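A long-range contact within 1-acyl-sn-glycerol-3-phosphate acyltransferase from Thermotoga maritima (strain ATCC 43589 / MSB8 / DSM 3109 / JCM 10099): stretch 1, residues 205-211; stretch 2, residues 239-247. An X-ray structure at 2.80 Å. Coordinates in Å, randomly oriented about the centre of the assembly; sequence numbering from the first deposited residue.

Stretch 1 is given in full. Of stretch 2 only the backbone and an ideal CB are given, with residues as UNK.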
ATOM      1  N   GLY A 205       1.863 -11.699  14.274  1.00 47.73           N
ATOM      2  CA  GLY A 205       3.287 -11.872  13.889  1.00 46.33           C
ATOM      3  C   GLY A 205       3.963 -10.560  13.618  1.00 45.73           C
ATOM      4  O   GLY A 205       3.322  -9.544  13.580  1.00 47.70           O
ATOM      5  N   LYS A 206       5.255 -10.543  13.375  1.00 46.76           N
ATOM      6  CA  LYS A 206       5.941  -9.275  13.115  1.00 46.81           C
ATOM      7  C   LYS A 206       5.859  -8.948  11.631  1.00 46.26           C
ATOM      8  O   LYS A 206       5.976  -9.830  10.793  1.00 48.61           O
ATOM      9  CB  LYS A 206       7.385  -9.393  13.501  1.00 51.06           C
ATOM     10  CG  LYS A 206       7.587  -9.934  14.908  1.00 56.64           C
ATOM     11  CD  LYS A 206       9.034  -9.931  15.330  1.00 60.53           C
ATOM     12  CE  LYS A 206       9.709 -11.242  15.009  1.00 64.27           C
ATOM     13  NZ  LYS A 206      11.158 -10.948  15.133  1.00 71.21           N
ATOM     14  N   VAL A 207       5.642  -7.692  11.287  1.00 43.61           N
ATOM     15  CA  VAL A 207       5.768  -7.251   9.898  1.00 42.63           C
ATOM     16  C   VAL A 207       7.021  -6.373   9.791  1.00 42.47           C
ATOM     17  O   VAL A 207       7.267  -5.536  10.685  1.00 43.96           O
ATOM     18  CB  VAL A 207       4.530  -6.460   9.477  1.00 41.83           C
ATOM     19  CG1 VAL A 207       4.646  -5.936   8.054  1.00 41.90           C
ATOM     20  CG2 VAL A 207       3.305  -7.337   9.625  1.00 42.22           C
ATOM     21  N   PHE A 208       7.796  -6.571   8.728  1.00 40.65           N
ATOM     22  CA  PHE A 208       8.943  -5.731   8.393  1.00 40.75           C
ATOM     23  C   PHE A 208       8.758  -5.079   7.052  1.00 40.32           C
ATOM     24  O   PHE A 208       8.210  -5.646   6.146  1.00 42.71           O
ATOM     25  CB  PHE A 208      10.193  -6.582   8.285  1.00 41.93           C
ATOM     26  CG  PHE A 208      10.540  -7.286   9.523  1.00 43.43           C
ATOM     27  CD1 PHE A 208       9.958  -8.502   9.820  1.00 44.15           C
ATOM     28  CD2 PHE A 208      11.383  -6.675  10.461  1.00 44.35           C
ATOM     29  CE1 PHE A 208      10.298  -9.146  11.006  1.00 47.37           C
ATOM     30  CE2 PHE A 208      11.712  -7.309  11.649  1.00 44.37           C
ATOM     31  CZ  PHE A 208      11.179  -8.555  11.924  1.00 45.40           C
ATOM     32  N   LEU A 209       9.337  -3.930   6.891  1.00 41.89           N
ATOM     33  CA  LEU A 209       9.125  -3.085   5.738  1.00 43.73           C
ATOM     34  C   LEU A 209      10.462  -2.464   5.480  1.00 42.96           C
ATOM     35  O   LEU A 209      11.041  -1.883   6.386  1.00 43.54           O
ATOM     36  CB  LEU A 209       8.118  -2.015   6.142  1.00 47.85           C
ATOM     37  CG  LEU A 209       7.244  -1.462   5.071  1.00 52.88           C
ATOM     38  CD1 LEU A 209       6.406  -0.343   5.692  1.00 56.48           C
ATOM     39  CD2 LEU A 209       8.153  -0.922   4.013  1.00 55.84           C
ATOM     40  N   LYS A 210      10.998  -2.609   4.287  1.00 44.59           N
ATOM     41  CA  LYS A 210      12.259  -1.931   3.925  1.00 45.03           C
ATOM     42  C   LYS A 210      12.056  -0.997   2.702  1.00 43.45           C
ATOM     43  O   LYS A 210      11.780  -1.443   1.589  1.00 40.54           O
ATOM     44  CB  LYS A 210      13.368  -2.948   3.669  1.00 48.81           C
ATOM     45  CG  LYS A 210      14.671  -2.314   3.224  1.00 53.01           C
ATOM     46  CD  LYS A 210      15.873  -3.171   3.511  1.00 57.37           C
ATOM     47  CE  LYS A 210      17.071  -2.577   2.816  1.00 61.64           C
ATOM     48  NZ  LYS A 210      18.234  -3.410   3.177  1.00 68.26           N
ATOM     49  N   ILE A 211      12.252   0.291   2.966  1.00 42.08           N
ATOM     50  CA  ILE A 211      12.166   1.331   1.986  1.00 42.15           C
ATOM     51  C   ILE A 211      13.561   1.600   1.405  1.00 42.68           C
ATOM     52  O   ILE A 211      14.484   1.893   2.125  1.00 46.72           O
ATOM     53  CB  ILE A 211      11.607   2.594   2.625  1.00 42.61           C
ATOM     54  CG1 ILE A 211      10.314   2.293   3.394  1.00 43.50           C
ATOM     55  CG2 ILE A 211      11.216   3.565   1.525  1.00 44.16           C
ATOM     56  CD1 ILE A 211       9.678   3.489   4.106  1.00 43.21           C
ATOM     57  N   UNK A 239      14.417 -11.101   0.682  1.00 48.43           N
ATOM     58  CA  UNK A 239      15.337 -12.104   1.110  1.00 51.65           C
ATOM     59  C   UNK A 239      16.027 -11.706   2.422  1.00 52.08           C
ATOM     60  O   UNK A 239      16.098 -12.513   3.343  1.00 57.21           O
ATOM     61  CB  UNK A 239      16.369 -12.362   0.010  1.00 51.65           C
ATOM     62  N   UNK A 240      16.545 -10.493   2.505  1.00 52.85           N
ATOM     63  CA  UNK A 240      17.184 -10.020   3.728  1.00 54.48           C
ATOM     64  C   UNK A 240      16.232  -9.986   4.905  1.00 53.95           C
ATOM     65  O   UNK A 240      16.610 -10.326   6.032  1.00 55.87           O
ATOM     66  CB  UNK A 240      17.773  -8.625   3.507  1.00 54.48           C
ATOM     67  N   UNK A 241      15.010  -9.543   4.632  1.00 50.93           N
ATOM     68  CA  UNK A 241      13.956  -9.516   5.627  1.00 48.75           C
ATOM     69  C   UNK A 241      13.506 -10.928   6.090  1.00 48.00           C
ATOM     70  O   UNK A 241      13.341 -11.164   7.256  1.00 48.59           O
ATOM     71  CB  UNK A 241      12.759  -8.751   5.060  1.00 48.75           C
ATOM     72  N   UNK A 242      13.362 -11.870   5.172  1.00 48.79           N
ATOM     73  CA  UNK A 242      12.972 -13.238   5.428  1.00 49.17           C
ATOM     74  C   UNK A 242      13.967 -13.894   6.387  1.00 48.48           C
ATOM     75  O   UNK A 242      13.604 -14.840   7.113  1.00 52.00           O
ATOM     76  CB  UNK A 242      12.880 -14.023   4.118  1.00 49.17           C
ATOM     77  N   UNK A 243      15.221 -13.467   6.374  1.00 46.51           N
ATOM     78  CA  UNK A 243      16.309 -14.209   6.996  1.00 49.04           C
ATOM     79  C   UNK A 243      16.752 -13.593   8.303  1.00 53.60           C
ATOM     80  O   UNK A 243      17.227 -14.322   9.169  1.00 53.50           O
ATOM     81  CB  UNK A 243      17.501 -14.297   6.041  1.00 49.04           C
ATOM     82  N   UNK A 244      16.567 -12.271   8.468  1.00 58.14           N
ATOM     83  CA  UNK A 244      16.943 -11.599   9.691  1.00 61.88           C
ATOM     84  C   UNK A 244      16.250 -12.187  10.864  1.00 60.79           C
ATOM     85  O   UNK A 244      15.049 -12.171  10.918  1.00 64.59           O
ATOM     86  CB  UNK A 244      16.643 -10.101   9.606  1.00 61.88           C
ATOM     87  N   UNK A 245      17.022 -12.708  11.797  1.00 59.99           N
ATOM     88  CA  UNK A 245      16.570 -12.942  13.161  1.00 58.79           C
ATOM     89  C   UNK A 245      16.511 -11.626  13.931  1.00 58.64           C
ATOM     90  O   UNK A 245      17.392 -10.779  13.824  1.00 59.32           O
ATOM     91  CB  UNK A 245      17.491 -13.937  13.870  1.00 58.79           C
ATOM     92  N   UNK A 246      15.483 -11.529  14.763  1.00 62.32           N
ATOM     93  CA  UNK A 246      15.304 -10.476  15.721  1.00 63.32           C
ATOM     94  C   UNK A 246      14.451 -10.961  16.904  1.00 66.36           C
ATOM     95  O   UNK A 246      13.667 -11.894  16.750  1.00 57.76           O
ATOM     96  CB  UNK A 246      14.665  -9.259  15.049  1.00 63.32           C
ATOM     97  N   UNK A 247      14.667 -10.312  18.068  1.00 77.25           N
ATOM     98  CA  UNK A 247      13.775 -10.251  19.281  1.00 78.78           C
ATOM     99  C   UNK A 247      14.536 -10.429  20.547  1.00 79.26           C
ATOM    100  O   UNK A 247      14.019 -10.060  21.579  1.00 81.17           O
ATOM    101  CB  UNK A 247      12.682 -11.320  19.220  1.00 78.78           C
TER

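Strand 207-211 runs roughly antiparallel to helix 239-243, at 150° between their directions, with 9.3 Å between the axes. Lys206, Phe208 and Lys210 point their CA-to-CB bonds toward stretch 2.

Position 239 is helical. Its ideal CB has nothing of stretch 1 within 5.5 Å, so many side chains would do. It is Glu239, which makes no contact here.

Position 240 points toward stretch 1. Its ideal CB lies 5.2 Å from Lys210 NZ, the end of an extended lysine. An acidic or polar side chain would suit. The residue is Glu240. Its OE1 accepts a hydrogen bond from Lys210 NZ at 3.0 Å, within a salt bridge.

Position 241 also points toward the strand. The CA of 241 is 6.9 Å from Phe208 CA, and its ideal CB is 4.7 Å from Phe208 CB. Stretch 1 offers carbon here, from Phe208 and the start of the Lys210 chain. Leucine, isoleucine, methionine or valine could each fit. It is Leu241. Its CD2 packs 3.7 Å from Phe208 CB, and its CD1 reaches 3.9 Å from Lys210 CB.

Position 242 points away and 243 is out of reach. Neither is constrained by stretch 1. They are Lys242 and Ala243.

Position 244 is the first to leave helical phi/psi, at -58/119. It points toward stretch 1, but its ideal CB has nothing within 5.5 Å. Phe208 CE2 is about 6.0 Å from that CB, so a medium apolar side chain could approach the ring. Lys210 NZ is farther off and calls for a long side chain, preferably polar or acidic. The residue is Arg244. Its NH2 lies 3.8 Å from Lys210 NZ, a pair of like charges. Glu240 OE1 offsets this, forming a salt bridge with Arg244 NH2 at 3.2 Å as well as the one with Lys210.

Position 245 is extended and points away. It is Trp245.

Position 246 points toward stretch 1. Its ideal CB is 3.9 Å from Lys206 NZ and 4.7 Å from Phe208 CZ. A small polar side chain suits, such as serine or threonine; aspartate or asparagine would also offer an acceptor. It is Ser246, chi1 p. Lys206 NZ donates weak hydrogen bonds to Ser246 OG at 3.0 Å and Ser246 O at 3.1 Å. Ser246 OG also lies 3.5 Å from Phe208 CZ.

Position 247 points sideways, its ideal CB 4.4 Å from Lys206 NZ. An acidic or polar group would answer that charge. It is Lys247, whose CD lies 3.3 Å from Lys206 NZ, while its own amine extends farther off.

Stretch 2 (239-247) EELKARWSK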
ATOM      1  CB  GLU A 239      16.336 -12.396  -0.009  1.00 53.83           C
ATOM      2  CG  GLU A 239      15.688 -13.086  -1.202  1.00 57.89           C
ATOM      3  CD  GLU A 239      15.375 -14.568  -0.942  1.00 62.49           C
ATOM      4  OE1 GLU A 239      16.331 -15.347  -0.601  1.00 69.82           O
ATOM      5  OE2 GLU A 239      14.190 -14.944  -1.086  1.00 60.15           O
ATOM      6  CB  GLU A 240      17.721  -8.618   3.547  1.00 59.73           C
ATOM      7  CG  GLU A 240      18.958  -8.582   2.664  1.00 67.42           C
ATOM      8  CD  GLU A 240      19.504  -7.183   2.439  1.00 74.51           C
ATOM      9  OE1 GLU A 240      19.222  -6.269   3.279  1.00 74.23           O
ATOM     10  OE2 GLU A 240      20.228  -7.045   1.412  1.00 82.52           O
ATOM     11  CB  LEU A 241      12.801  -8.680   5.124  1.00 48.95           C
ATOM     12  CG  LEU A 241      13.074  -7.172   4.965  1.00 49.65           C
ATOM     13  CD1 LEU A 241      11.864  -6.450   4.356  1.00 51.73           C
ATOM     14  CD2 LEU A 241      13.355  -6.529   6.281  1.00 48.47           C
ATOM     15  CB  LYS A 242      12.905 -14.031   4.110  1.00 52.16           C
ATOM     16  CG  LYS A 242      12.365 -15.468   4.247  1.00 57.61           C
ATOM     17  CD  LYS A 242      12.302 -16.300   2.961  1.00 61.29           C
ATOM     18  CE  LYS A 242      11.208 -15.728   2.036  1.00 66.63           C
ATOM     19  NZ  LYS A 242      10.586 -16.459   0.863  1.00 68.16           N
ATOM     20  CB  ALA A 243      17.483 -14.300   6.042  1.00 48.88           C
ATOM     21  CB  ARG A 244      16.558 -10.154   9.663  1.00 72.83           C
ATOM     22  CG  ARG A 244      17.665  -9.311   9.077  1.00 84.52           C
ATOM     23  CD  ARG A 244      17.323  -7.833   9.126  1.00 86.88           C
ATOM     24  NE  ARG A 244      18.049  -7.179   8.016  1.00 88.57           N
ATOM     25  CZ  ARG A 244      17.590  -6.148   7.321  1.00 87.76           C
ATOM     26  NH1 ARG A 244      16.387  -5.634   7.647  1.00 87.71           N
ATOM     27  NH2 ARG A 244      18.323  -5.636   6.301  1.00 80.44           N
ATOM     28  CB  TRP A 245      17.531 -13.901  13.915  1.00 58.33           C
ATOM     29  CG  TRP A 245      17.107 -14.183  15.305  1.00 55.35           C
ATOM     30  CD1 TRP A 245      16.220 -15.155  15.728  1.00 53.44           C
ATOM     31  CD2 TRP A 245      17.500 -13.449  16.461  1.00 53.95           C
ATOM     32  NE1 TRP A 245      16.070 -15.072  17.095  1.00 53.35           N
ATOM     33  CE2 TRP A 245      16.820 -14.026  17.571  1.00 53.58           C
ATOM     34  CE3 TRP A 245      18.365 -12.355  16.674  1.00 54.40           C
ATOM     35  CZ2 TRP A 245      16.960 -13.534  18.879  1.00 54.45           C
ATOM     36  CZ3 TRP A 245      18.534 -11.854  18.005  1.00 54.57           C
ATOM     37  CH2 TRP A 245      17.816 -12.450  19.081  1.00 55.98           C
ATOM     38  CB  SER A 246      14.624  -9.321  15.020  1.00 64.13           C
ATOM     39  OG  SER A 246      13.696  -9.806  14.072  1.00 64.64           O
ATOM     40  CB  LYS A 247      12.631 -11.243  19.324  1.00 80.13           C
ATOM     41  CG  LYS A 247      11.408 -10.678  18.666  1.00 86.22           C
ATOM     42  CD  LYS A 247      10.478 -11.785  18.201  1.00 93.78           C
ATOM     43  CE  LYS A 247      10.125 -12.788  19.298  1.00 98.75           C
ATOM     44  NZ  LYS A 247       9.326 -13.916  18.741  1.00102.70           N
TER
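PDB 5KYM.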